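PDB 3K7Y: aspartate aminotransferase from Plasmodium falciparum, which probably catalyses the pyridoxal-phosphate-dependent transfer of an amino group from L-aspartate to 2-oxoglutarate, yielding oxaloacetate and L-glutamate. Local coordinates for residues A[330-335]-A[393-398]; A[352-357]-A[380-385]. All blocks are in the same frame, centred on the assembly; numbering follows the deposited sequence.

Both contacts lie on the same side of the chain's centre, their own centres about 16 Å apart and their nearest atoms about 5 Å apart without touching. Along the chain, interaction 2 is nested inside the loop that interaction 1 closes: helix 304-335 comes first, then strand 355-357, strand 380-382 and finally helix 390-403. Residues 330-335 and 393-398 thus bring together the two helices that flank the strand pair in sequence, whereas residues 352-357 and 380-385 form the small antiparallel pair itself. The helix contact is remote from the cofactor; the strand contact comes close, the Phe-355 side chain about 6 Å from bound pyridoxal phosphate and cofactor-binding Asn-185 and Tyr-216 adjoining.

Interaction 1. Residues A[330-335]-A[393-398]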
loop_
_atom_site.group_PDB
_atom_site.type_symbol
_atom_site.label_atom_id
_atom_site.label_comp_id
_atom_site.label_asym_id
_atom_site.label_seq_id
_atom_site.Cartn_x
_atom_site.Cartn_y
_atom_site.Cartn_z
ATOM N N ASN A 330 -35.061 -17.858 -12.823
ATOM C CA ASN A 330 -35.982 -18.608 -13.657
ATOM C C ASN A 330 -35.851 -20.128 -13.470
ATOM O O ASN A 330 -36.830 -20.876 -13.624
ATOM C CB ASN A 330 -35.846 -18.200 -15.123
ATOM C CG ASN A 330 -36.521 -16.877 -15.423
ATOM O OD1 ASN A 330 -36.137 -16.186 -16.361
ATOM N ND2 ASN A 330 -37.538 -16.523 -14.641
ATOM N N LYS A 331 -34.645 -20.583 -13.134
ATOM C CA LYS A 331 -34.455 -21.991 -12.822
ATOM C C LYS A 331 -35.004 -22.313 -11.432
ATOM O O LYS A 331 -35.397 -23.454 -11.156
ATOM C CB LYS A 331 -32.988 -22.391 -12.953
ATOM C CG LYS A 331 -32.492 -22.445 -14.403
ATOM C CD LYS A 331 -32.710 -23.808 -15.070
ATOM C CE LYS A 331 -32.286 -23.782 -16.532
ATOM N NZ LYS A 331 -32.522 -25.081 -17.211
ATOM N N LEU A 332 -35.057 -21.295 -10.575
ATOM C CA LEU A 332 -35.582 -21.432 -9.218
ATOM C C LEU A 332 -37.094 -21.347 -9.206
ATOM O O LEU A 332 -37.737 -21.940 -8.341
ATOM C CB LEU A 332 -35.014 -20.354 -8.288
ATOM C CG LEU A 332 -33.576 -20.429 -7.769
ATOM C CD1 LEU A 332 -33.285 -19.220 -6.918
ATOM C CD2 LEU A 332 -33.368 -21.684 -6.959
ATOM N N GLU A 333 -37.665 -20.599 -10.149
ATOM C CA GLU A 333 -39.116 -20.571 -10.282
ATOM C C GLU A 333 -39.577 -21.969 -10.694
ATOM O O GLU A 333 -40.652 -22.409 -10.283
ATOM C CB GLU A 333 -39.584 -19.538 -11.309
ATOM C CG GLU A 333 -39.416 -19.998 -12.759
ATOM C CD GLU A 333 -40.603 -19.655 -13.660
ATOM O OE1 GLU A 333 -40.825 -18.444 -13.905
ATOM O OE2 GLU A 333 -41.305 -20.597 -14.133
ATOM N N THR A 334 -38.750 -22.649 -11.498
ATOM C CA THR A 334 -39.022 -24.007 -11.977
ATOM C C THR A 334 -38.827 -25.045 -10.882
ATOM O O THR A 334 -39.803 -25.562 -10.357
ATOM C CB THR A 334 -38.179 -24.380 -13.218
ATOM O OG1 THR A 334 -38.561 -23.540 -14.312
ATOM C CG2 THR A 334 -38.401 -25.838 -13.615
ATOM N N TYR A 335 -37.582 -25.348 -10.521
ATOM C CA TYR A 335 -37.311 -26.437 -9.569
ATOM C C TYR A 335 -38.156 -26.352 -8.327
ATOM O O TYR A 335 -38.574 -27.369 -7.775
ATOM C CB TYR A 335 -35.843 -26.473 -9.185
ATOM C CG TYR A 335 -35.035 -27.080 -10.273
ATOM C CD1 TYR A 335 -34.725 -28.436 -10.259
ATOM C CD2 TYR A 335 -34.627 -26.315 -11.355
ATOM C CE1 TYR A 335 -33.998 -29.008 -11.291
ATOM C CE2 TYR A 335 -33.906 -26.870 -12.387
ATOM C CZ TYR A 335 -33.592 -28.213 -12.352
ATOM O OH TYR A 335 -32.864 -28.742 -13.379
ATOM N N TYR A 393 -27.942 -27.960 -10.758
ATOM C CA TYR A 393 -27.469 -28.422 -9.466
ATOM C C TYR A 393 -27.768 -27.389 -8.373
ATOM O O TYR A 393 -28.417 -27.702 -7.367
ATOM C CB TYR A 393 -25.984 -28.767 -9.516
ATOM C CG TYR A 393 -25.489 -29.343 -8.220
ATOM C CD1 TYR A 393 -25.838 -30.640 -7.834
ATOM C CD2 TYR A 393 -24.689 -28.587 -7.358
ATOM C CE1 TYR A 393 -25.391 -31.178 -6.626
ATOM C CE2 TYR A 393 -24.234 -29.114 -6.148
ATOM C CZ TYR A 393 -24.585 -30.409 -5.788
ATOM O OH TYR A 393 -24.141 -30.941 -4.594
ATOM N N ILE A 394 -27.324 -26.156 -8.598
ATOM C CA ILE A 394 -27.496 -25.075 -7.639
ATOM C C ILE A 394 -28.966 -24.874 -7.266
ATOM O O ILE A 394 -29.337 -24.940 -6.088
ATOM C CB ILE A 394 -26.930 -23.751 -8.192
ATOM C CG1 ILE A 394 -25.436 -23.881 -8.475
ATOM C CG2 ILE A 394 -27.171 -22.626 -7.211
ATOM C CD1 ILE A 394 -24.860 -22.723 -9.230
ATOM N N ALA A 395 -29.785 -24.633 -8.287
ATOM C CA ALA A 395 -31.177 -24.247 -8.115
ATOM C C ALA A 395 -31.939 -25.359 -7.428
ATOM O O ALA A 395 -32.719 -25.107 -6.504
ATOM C CB ALA A 395 -31.802 -23.899 -9.460
ATOM N N ASP A 396 -31.684 -26.586 -7.869
ATOM C CA ASP A 396 -32.196 -27.768 -7.205
ATOM C C ASP A 396 -31.851 -27.745 -5.715
ATOM O O ASP A 396 -32.745 -27.662 -4.879
ATOM C CB ASP A 396 -31.662 -29.033 -7.879
ATOM C CG ASP A 396 -32.148 -30.304 -7.214
ATOM O OD1 ASP A 396 -33.028 -30.253 -6.323
ATOM O OD2 ASP A 396 -31.634 -31.368 -7.594
ATOM N N LYS A 397 -30.563 -27.784 -5.388
ATOM C CA LYS A 397 -30.137 -27.855 -3.991
ATOM C C LYS A 397 -30.703 -26.753 -3.083
ATOM O O LYS A 397 -30.941 -26.994 -1.895
ATOM C CB LYS A 397 -28.612 -27.912 -3.887
ATOM C CG LYS A 397 -27.983 -29.250 -4.326
ATOM C CD LYS A 397 -28.651 -30.450 -3.659
ATOM C CE LYS A 397 -28.055 -31.766 -4.122
ATOM N NZ LYS A 397 -28.382 -32.072 -5.543
ATOM N N ILE A 398 -30.919 -25.562 -3.651
ATOM C CA ILE A 398 -31.518 -24.421 -2.952
ATOM C C ILE A 398 -32.946 -24.722 -2.549
ATOM O O ILE A 398 -33.371 -24.422 -1.436
ATOM C CB ILE A 398 -31.532 -23.164 -3.842
ATOM C CG1 ILE A 398 -30.165 -22.469 -3.826
ATOM C CG2 ILE A 398 -32.608 -22.182 -3.377
ATOM C CD1 ILE A 398 -30.128 -21.141 -4.584
#
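Leu-332 and Ala-395 mark the nearest approach of the two backbones, with 5.3 Å between Leu-332 CA and Ala-395 CA. Both segments are helical, and their axes pass 8.8 Å apart with a signed crossing angle of -48°, the N-to-C directions diverging by that same amount. No hydrogen bond spans the pair; the contact is van der Waals packing, of side chains on side chains and on backbone.

Ala-395 points its methyl at the other helix. Leu-332 starts off to one side, with CG anti to the carbonyl carbon (chi1 -75°), but one branch tip, CD2, does the reaching: it lies 3.7 Å from Ala-395 CB and also rests against the backbone of that residue. The same methyl meets the next turn of the helix, with Leu-332 CD2 3.7 Å from Ile-398 CG2. Lys-331 CB also lies beside the alanine methyl, at 4.0 Å from Ala-395 CB, while the rest of the lysine chain leads away from Ala-395 and lies against Val-391.

Tyr-335 covers the neighbouring part of helix 390-403. Its ring carries Asp-396 N over one face, offset toward the rim, and its CD1 corner is 3.9 Å from Asp-396 CB. Ring and carboxylate planes are only 16° apart, although the two side chains run across each other at about a right angle. The carboxylate is held elsewhere, through a hydrogen bond between Asp-396 OD1 and Tyr-339 OH. Around the pair, Phe-328 packs on Ile-394 and Ile-398, and Trp-345 touches Leu-332.

An alanine at the crossing lets the backbones come close, at an angle near the -50° of classical ridges-into-grooves packing. Here the C-terminal end of long helix 304-335 meets the last helix, 390-403, within the small domain of a fold type I aminotransferase.

Interaction 2. Residues A[352-357]-A[380-385]; sequences RGLFSF and RINVSG
Phe-355 CG lies anti to its carbonyl carbon, and Arg-380 CG lies anti to its backbone N (chi1 -167°), which sets the start of each side chain on the same face of the strand pair. A bend at chi3, 84°, then places Arg-380 NE over the Phe-355 ring, and the guanidinium beyond it lies flat there, planes 8° apart. Arg-380 CZ is 3.8 Å from the centroid of the Phe-355 ring, a cation-pi stack, and Arg-380 CD adds a CH-pi contact over the same face. Leu-354 CB covers the opposite face, so the ring is sandwiched.

Beneath this, strands 355-357 and 380-382 run antiparallel. Ser-356 and Ile-381 form the hydrogen-bonded pair: Ser-356 N donates to Ile-381 O at 2.9 Å, while the return bond from Ile-381 N to Ser-356 O is weak. A further backbone bond runs from Val-383 N to Leu-354 O at 3.3 Å. Across the pair from the stack, Val-383 CG2 lies 3.8 Å from Ser-356 OG. Leu-354 and Asn-382 run side by side, pointing the same way, and Leu-354 also touches Tyr-216 and Lys-249 of the cofactor pocket.

Arg-380 has further partners: NH1 bonds to Asn-185 OD1, and NH2 to Ser-35 O. Stacking and these two bonds together fix both the tilt and the in-plane rotation of the guanidinium. Asn-185, a cofactor-binding residue, thus helps to position Arg-380. In aspartate aminotransferases the small-domain arginine stacked on a phenylalanine binds the substrate's alpha-carboxylate, and Arg-380 is probably its counterpart.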
loop_
_atom_site.group_PDB
_atom_site.type_symbol
_atom_site.label_atom_id
_atom_site.label_comp_id
_atom_site.label_asym_id
_atom_site.label_seq_id
_atom_site.Cartn_x
_atom_site.Cartn_y
_atom_site.Cartn_z
ATOM N N ARG A 352 -28.838 -5.514 -9.418
ATOM C CA ARG A 352 -27.775 -5.224 -10.357
ATOM C C ARG A 352 -26.441 -5.153 -9.684
ATOM O O ARG A 352 -26.341 -4.716 -8.553
ATOM C CB ARG A 352 -28.049 -3.899 -11.062
ATOM C CG ARG A 352 -27.942 -4.010 -12.549
ATOM C CD ARG A 352 -28.931 -5.021 -13.048
ATOM N NE ARG A 352 -29.755 -4.515 -14.133
ATOM C CZ ARG A 352 -30.881 -5.096 -14.517
ATOM N NH1 ARG A 352 -31.570 -4.590 -15.517
ATOM N NH2 ARG A 352 -31.314 -6.187 -13.900
ATOM N N GLY A 353 -25.411 -5.554 -10.417
ATOM C CA GLY A 353 -24.041 -5.567 -9.914
ATOM C C GLY A 353 -23.464 -6.967 -10.057
ATOM O O GLY A 353 -23.982 -7.796 -10.818
ATOM N N LEU A 354 -22.408 -7.235 -9.299
ATOM C CA LEU A 354 -21.712 -8.509 -9.338
ATOM C C LEU A 354 -22.484 -9.596 -8.574
ATOM O O LEU A 354 -22.292 -10.798 -8.825
ATOM C CB LEU A 354 -20.333 -8.310 -8.714
ATOM C CG LEU A 354 -19.057 -8.780 -9.412
ATOM C CD1 LEU A 354 -17.942 -7.820 -9.101
ATOM C CD2 LEU A 354 -18.654 -10.198 -9.003
ATOM N N PHE A 355 -23.340 -9.172 -7.638
ATOM C CA PHE A 355 -24.085 -10.110 -6.788
ATOM C C PHE A 355 -25.606 -10.054 -6.935
ATOM O O PHE A 355 -26.162 -9.157 -7.563
ATOM C CB PHE A 355 -23.779 -9.892 -5.296
ATOM C CG PHE A 355 -22.341 -9.639 -4.983
ATOM C CD1 PHE A 355 -21.429 -10.675 -4.955
ATOM C CD2 PHE A 355 -21.907 -8.355 -4.686
ATOM C CE1 PHE A 355 -20.095 -10.418 -4.657
ATOM C CE2 PHE A 355 -20.590 -8.095 -4.390
ATOM C CZ PHE A 355 -19.684 -9.117 -4.375
ATOM N N SER A 356 -26.267 -11.034 -6.335
ATOM C CA SER A 356 -27.661 -10.883 -5.952
ATOM C C SER A 356 -27.723 -11.017 -4.433
ATOM O O SER A 356 -26.810 -11.577 -3.827
ATOM C CB SER A 356 -28.549 -11.916 -6.645
ATOM O OG SER A 356 -28.982 -11.435 -7.906
ATOM N N PHE A 357 -28.778 -10.478 -3.828
ATOM C CA PHE A 357 -28.923 -10.469 -2.382
ATOM C C PHE A 357 -30.280 -11.070 -2.025
ATOM O O PHE A 357 -31.325 -10.467 -2.299
ATOM C CB PHE A 357 -28.804 -9.035 -1.869
ATOM C CG PHE A 357 -28.787 -8.903 -0.360
ATOM C CD1 PHE A 357 -27.965 -9.705 0.425
ATOM C CD2 PHE A 357 -29.557 -7.924 0.265
ATOM C CE1 PHE A 357 -27.949 -9.561 1.814
ATOM C CE2 PHE A 357 -29.544 -7.771 1.647
ATOM C CZ PHE A 357 -28.742 -8.589 2.424
ATOM N N ARG A 380 -25.926 -12.884 0.344
ATOM C CA ARG A 380 -25.218 -12.372 -0.860
ATOM C C ARG A 380 -24.708 -13.477 -1.798
ATOM O O ARG A 380 -24.249 -14.536 -1.346
ATOM C CB ARG A 380 -24.060 -11.446 -0.483
ATOM C CG ARG A 380 -23.516 -10.649 -1.670
ATOM C CD ARG A 380 -22.270 -9.826 -1.334
ATOM N NE ARG A 380 -21.027 -10.601 -1.411
ATOM C CZ ARG A 380 -19.811 -10.104 -1.190
ATOM N NH1 ARG A 380 -19.646 -8.820 -0.872
ATOM N NH2 ARG A 380 -18.746 -10.895 -1.294
ATOM N N ILE A 381 -24.765 -13.235 -3.102
ATOM C CA ILE A 381 -24.493 -14.302 -4.060
ATOM C C ILE A 381 -23.710 -13.844 -5.260
ATOM O O ILE A 381 -24.174 -13.003 -6.033
ATOM C CB ILE A 381 -25.795 -14.924 -4.540
ATOM C CG1 ILE A 381 -26.101 -16.179 -3.742
ATOM C CG2 ILE A 381 -25.758 -15.257 -6.024
ATOM C CD1 ILE A 381 -27.518 -16.619 -3.957
ATOM N N ASN A 382 -22.531 -14.427 -5.425
ATOM C CA ASN A 382 -21.725 -14.170 -6.592
ATOM C C ASN A 382 -22.378 -14.806 -7.820
ATOM O O ASN A 382 -22.296 -16.022 -8.026
ATOM C CB ASN A 382 -20.300 -14.682 -6.390
ATOM C CG ASN A 382 -19.330 -14.066 -7.362
ATOM O OD1 ASN A 382 -19.469 -12.903 -7.723
ATOM N ND2 ASN A 382 -18.342 -14.842 -7.802
ATOM N N VAL A 383 -23.041 -13.972 -8.619
ATOM C CA VAL A 383 -23.789 -14.431 -9.777
ATOM C C VAL A 383 -22.845 -14.902 -10.865
ATOM O O VAL A 383 -23.110 -15.896 -11.524
ATOM C CB VAL A 383 -24.733 -13.332 -10.313
ATOM C CG1 VAL A 383 -25.153 -13.619 -11.745
ATOM C CG2 VAL A 383 -25.961 -13.210 -9.425
ATOM N N SER A 384 -21.729 -14.202 -11.027
ATOM C CA SER A 384 -20.778 -14.479 -12.117
ATOM C C SER A 384 -20.227 -15.908 -12.119
ATOM O O SER A 384 -19.537 -16.309 -13.066
ATOM C CB SER A 384 -19.630 -13.470 -12.090
ATOM O OG SER A 384 -19.188 -13.281 -10.762
ATOM N N GLY A 385 -20.550 -16.669 -11.073
ATOM C CA GLY A 385 -20.060 -18.036 -10.927
ATOM C C GLY A 385 -21.126 -19.096 -11.120
ATOM O O GLY A 385 -21.049 -20.177 -10.527
#